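Side-chain contacts in class B carbapenemase GOB-18 (Elizabethkingia meningoseptica, PDB 5K0W), which hydrolyses beta-lactam antibiotics, probably including carbapenems, as a subclass B3 metallo-beta-lactamase with two zinc ions in its active site: residues G227-K230 with K231-F234; Q266-F269 with Q270-D274. One frame throughout, in Å; residues are numbered along the deposited sequence.

Contact 1: residues G227-K230 with K231-F234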
loop_
_atom_site.group_PDB
_atom_site.type_symbol
_atom_site.label_atom_id
_atom_site.label_comp_id
_atom_site.label_asym_id
_atom_site.label_seq_id
_atom_site.Cartn_x
_atom_site.Cartn_y
_atom_site.Cartn_z
ATOM N N GLY A 227 -3.876 -8.927 16.110
ATOM C CA GLY A 227 -5.125 -9.598 16.447
ATOM C C GLY A 227 -6.080 -9.667 15.270
ATOM O O GLY A 227 -6.484 -10.751 14.854
ATOM N N VAL A 228 -6.415 -8.512 14.707
ATOM C CA VAL A 228 -7.353 -8.348 13.593
ATOM C C VAL A 228 -6.867 -9.016 12.269
ATOM O O VAL A 228 -7.670 -9.616 11.550
ATOM C CB VAL A 228 -7.769 -6.844 13.478
ATOM C CG1 VAL A 228 -6.604 -5.952 13.058
ATOM C CG2 VAL A 228 -8.972 -6.645 12.562
ATOM N N MET A 229 -5.547 -8.971 11.998
ATOM C CA MET A 229 -4.968 -9.562 10.786
ATOM C C MET A 229 -4.975 -11.109 10.747
ATOM O O MET A 229 -5.052 -11.683 9.660
ATOM C CB MET A 229 -3.591 -8.962 10.459
ATOM C CG MET A 229 -3.668 -7.621 9.757
ATOM S SD MET A 229 -2.070 -6.855 9.378
ATOM C CE MET A 229 -1.789 -7.440 7.701
ATOM N N LYS A 230 -4.897 -11.771 11.909
ATOM C CA LYS A 230 -4.923 -13.243 12.034
ATOM C C LYS A 230 -6.323 -13.824 11.788
ATOM O O LYS A 230 -6.442 -15.008 11.465
ATOM C CB LYS A 230 -4.455 -13.672 13.443
ATOM C CG LYS A 230 -2.935 -13.762 13.615
ATOM C CD LYS A 230 -2.506 -13.768 15.089
ATOM C CE LYS A 230 -2.525 -15.126 15.763
ATOM N NZ LYS A 230 -2.156 -15.039 17.205
ATOM N N LYS A 231 -7.379 -12.992 11.953
ATOM C CA LYS A 231 -8.796 -13.386 11.807
ATOM C C LYS A 231 -9.428 -13.018 10.457
ATOM O O LYS A 231 -10.648 -13.148 10.302
ATOM C CB LYS A 231 -9.679 -12.873 12.981
ATOM C CG LYS A 231 -8.991 -12.594 14.318
ATOM C CD LYS A 231 -9.709 -13.166 15.553
ATOM C CE LYS A 231 -10.762 -12.256 16.145
ATOM N NZ LYS A 231 -12.132 -12.594 15.659
ATOM N N LEU A 232 -8.612 -12.597 9.476
ATOM C CA LEU A 232 -9.110 -12.212 8.151
ATOM C C LEU A 232 -9.378 -13.433 7.278
ATOM O O LEU A 232 -8.636 -14.431 7.345
ATOM C CB LEU A 232 -8.136 -11.233 7.429
ATOM C CG LEU A 232 -7.920 -9.843 8.066
ATOM C CD1 LEU A 232 -6.752 -9.126 7.432
ATOM C CD2 LEU A 232 -9.182 -8.978 7.999
ATOM N N ASP A 233 -10.451 -13.344 6.459
ATOM C CA ASP A 233 -10.846 -14.375 5.480
ATOM C C ASP A 233 -10.720 -13.787 4.072
ATOM O O ASP A 233 -11.275 -12.718 3.784
ATOM C CB ASP A 233 -12.277 -14.903 5.688
ATOM C CG ASP A 233 -12.723 -15.160 7.098
ATOM O OD1 ASP A 233 -12.125 -16.041 7.759
ATOM O OD2 ASP A 233 -13.685 -14.492 7.539
ATOM N N PHE A 234 -9.965 -14.467 3.206
ATOM C CA PHE A 234 -9.657 -14.011 1.839
ATOM C C PHE A 234 -9.293 -15.208 0.966
ATOM O O PHE A 234 -8.923 -16.258 1.492
ATOM C CB PHE A 234 -8.459 -13.012 1.867
ATOM C CG PHE A 234 -7.191 -13.558 2.482
ATOM C CD1 PHE A 234 -6.245 -14.217 1.703
ATOM C CD2 PHE A 234 -6.942 -13.413 3.841
ATOM C CE1 PHE A 234 -5.104 -14.770 2.279
ATOM C CE2 PHE A 234 -5.778 -13.938 4.409
ATOM C CZ PHE A 234 -4.867 -14.605 3.621
#
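Leu232 folds back under the last turn of helix 218-230, and the apolar part of the contact comes from one methyl, CD1. The Leu232 and Met229 side chains cross at an angle, with CD1 of Leu232 4.1 Å from CG of Met229. With CG beside its backbone N (chi1 -64°), the leucine runs back along the turn and meets backbone oxygens as well: its branch point CG sits 3.5 Å from Val228 O, and CD1 of Leu232 is 3.8 Å from Met229 O. The aliphatic part of Lys231 adds to this packing, its CG lying alongside Gly227 O while the end of the chain bends away.

The polar contact is a single backbone bond: Lys231 N gives a weak hydrogen bond to Val228 O, three residues back, at 3.4 Å.

The contact lies near the surface, with the lysines exposed and Met229 buried, in the link from helix 218-230 to strand 236-239. Helix 265-284 covers it, setting Leu272 against Met229 and Tyr268 against Leu232. Leu232 and Met229 both reach the loop residue His172; strand 192-198 adds Leu196 against Leu232 and Ala198 against Met229.

Contact 2: residues Q266-F269 with Q270-D274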
loop_
_atom_site.group_PDB
_atom_site.type_symbol
_atom_site.label_atom_id
_atom_site.label_comp_id
_atom_site.label_asym_id
_atom_site.label_seq_id
_atom_site.Cartn_x
_atom_site.Cartn_y
_atom_site.Cartn_z
ATOM N N GLN A 266 -1.376 -19.950 3.845
ATOM C CA GLN A 266 -0.475 -20.325 4.937
ATOM C C GLN A 266 0.784 -19.480 5.044
ATOM O O GLN A 266 1.250 -19.246 6.159
ATOM C CB GLN A 266 -0.211 -21.835 5.008
ATOM C CG GLN A 266 -1.380 -22.643 5.605
ATOM C CD GLN A 266 -2.051 -21.989 6.806
ATOM O OE1 GLN A 266 -1.444 -21.773 7.862
ATOM N NE2 GLN A 266 -3.324 -21.642 6.657
ATOM N N SER A 267 1.280 -18.950 3.905
ATOM C CA SER A 267 2.439 -18.047 3.868
ATOM C C SER A 267 2.093 -16.670 4.461
ATOM O O SER A 267 2.964 -16.029 5.052
ATOM C CB SER A 267 2.959 -17.880 2.450
ATOM O OG SER A 267 4.128 -17.077 2.476
ATOM N N TYR A 268 0.832 -16.217 4.307
ATOM C CA TYR A 268 0.374 -14.956 4.890
ATOM C C TYR A 268 0.412 -15.091 6.410
ATOM O O TYR A 268 0.903 -14.188 7.074
ATOM C CB TYR A 268 -1.044 -14.597 4.423
ATOM C CG TYR A 268 -1.712 -13.554 5.283
ATOM C CD1 TYR A 268 -1.339 -12.216 5.205
ATOM C CD2 TYR A 268 -2.687 -13.908 6.214
ATOM C CE1 TYR A 268 -1.941 -11.250 6.008
ATOM C CE2 TYR A 268 -3.286 -12.951 7.032
ATOM C CZ TYR A 268 -2.912 -11.623 6.917
ATOM O OH TYR A 268 -3.495 -10.675 7.715
ATOM N N PHE A 269 -0.091 -16.219 6.957
ATOM C CA PHE A 269 -0.115 -16.464 8.394
ATOM C C PHE A 269 1.262 -16.716 8.993
ATOM O O PHE A 269 1.516 -16.296 10.121
ATOM C CB PHE A 269 -1.136 -17.543 8.767
ATOM C CG PHE A 269 -2.546 -17.133 8.419
ATOM C CD1 PHE A 269 -3.202 -16.138 9.147
ATOM C CD2 PHE A 269 -3.210 -17.714 7.344
ATOM C CE1 PHE A 269 -4.502 -15.750 8.821
ATOM C CE2 PHE A 269 -4.513 -17.315 7.008
ATOM C CZ PHE A 269 -5.148 -16.333 7.750
ATOM N N GLN A 270 2.161 -17.351 8.232
ATOM C CA GLN A 270 3.537 -17.609 8.673
ATOM C C GLN A 270 4.312 -16.298 8.802
ATOM O O GLN A 270 4.935 -16.077 9.837
ATOM C CB GLN A 270 4.245 -18.600 7.741
ATOM C CG GLN A 270 3.871 -20.045 8.075
ATOM C CD GLN A 270 4.296 -21.051 7.036
ATOM O OE1 GLN A 270 3.851 -21.026 5.873
ATOM N NE2 GLN A 270 5.097 -22.018 7.467
ATOM N N ASN A 271 4.201 -15.402 7.793
ATOM C CA ASN A 271 4.834 -14.082 7.780
ATOM C C ASN A 271 4.252 -13.211 8.865
ATOM O O ASN A 271 5.001 -12.483 9.506
ATOM C CB ASN A 271 4.656 -13.381 6.425
ATOM C CG ASN A 271 5.441 -13.997 5.305
ATOM O OD1 ASN A 271 6.582 -14.437 5.477
ATOM N ND2 ASN A 271 4.850 -14.015 4.124
ATOM N N LEU A 272 2.925 -13.288 9.084
ATOM C CA LEU A 272 2.233 -12.517 10.112
ATOM C C LEU A 272 2.714 -12.920 11.503
ATOM O O LEU A 272 2.988 -12.045 12.323
ATOM C CB LEU A 272 0.720 -12.703 9.976
ATOM C CG LEU A 272 -0.191 -11.750 10.719
ATOM C CD1 LEU A 272 0.033 -10.292 10.279
ATOM C CD2 LEU A 272 -1.611 -12.115 10.474
ATOM N N ASN A 273 2.854 -14.231 11.748
ATOM C CA ASN A 273 3.320 -14.786 13.019
ATOM C C ASN A 273 4.795 -14.434 13.263
ATOM O O ASN A 273 5.170 -14.182 14.405
ATOM C CB ASN A 273 3.066 -16.310 13.063
ATOM C CG ASN A 273 3.629 -17.031 14.261
ATOM O OD1 ASN A 273 4.495 -17.907 14.135
ATOM N ND2 ASN A 273 3.169 -16.668 15.450
ATOM N N ASP A 274 5.617 -14.379 12.191
ATOM C CA ASP A 274 7.026 -14.004 12.309
ATOM C C ASP A 274 7.162 -12.542 12.685
ATOM O O ASP A 274 8.081 -12.186 13.418
ATOM C CB ASP A 274 7.815 -14.339 11.039
ATOM C CG ASP A 274 7.991 -15.829 10.800
ATOM O OD1 ASP A 274 8.215 -16.572 11.789
ATOM O OD2 ASP A 274 7.909 -16.253 9.622
#
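Tyr268 and Leu272 both swing their side chains opposite their own backbone N (chi1 163° and -166°), and one helical turn apart they therefore run side by side in the same direction. They form an i, i+4 pair on helix 265-284, the C-terminal helix of the metallo-beta-lactamase fold in this enzyme. CD2 of Leu272 approaches the hydroxyl end of the tyrosine obliquely, 3.6 Å from Tyr268 OH and 3.8 Å from Tyr268 CZ. The hydroxyl itself is hydrogen-bonded to Met229 O on helix 218-230, so the buried tyrosine ties the two helices together while the leucine methyl packs against its ring end.

Phe269 differs, its CG beside the backbone N (chi1 -63°). Its ring turns a face to its sequence neighbour Tyr268, whose CD2 stands 3.5 Å above the centre of that face, while Phe269 CE2 lies in the plane of the Tyr268 ring, at its edge.

The backbone is held by regular i+4 to i bonds, among them Leu272 N to Tyr268 O at 3.0 Å and Asn273 N to Phe269 O at 2.9 Å. On another side of the helix, Ser267 meets Asn271 and their side chains reach loop residues, Asp246 and Met200 respectively. The amide of Asn271 lies back over the preceding turn: ND2 comes within 2.9 Å of Ser267 O, but at too poor an angle for a hydrogen bond, and stands 3.6 Å from Ser267 OG.

Contact 1 comes first along the chain, at the end of helix 218-230 and in the loop leading to strand 236-239; contact 2 follows within helix 265-284. Their centres are 11 Å apart, on the same side of the molecule, and they touch directly. Phe234 meets the Tyr268 ring edge-to-face, CD2 of Leu272 packs on the Met229 backbone, and the Phe269 ring lies against Lys230 O. The C-terminal helix is thus fastened to the end of helix 218-230 and to the loop beyond it. The zinc site is near but not touched: the side chains of Met229 and Leu272 are about 9 and 11 Å from that of the zinc ligand His175.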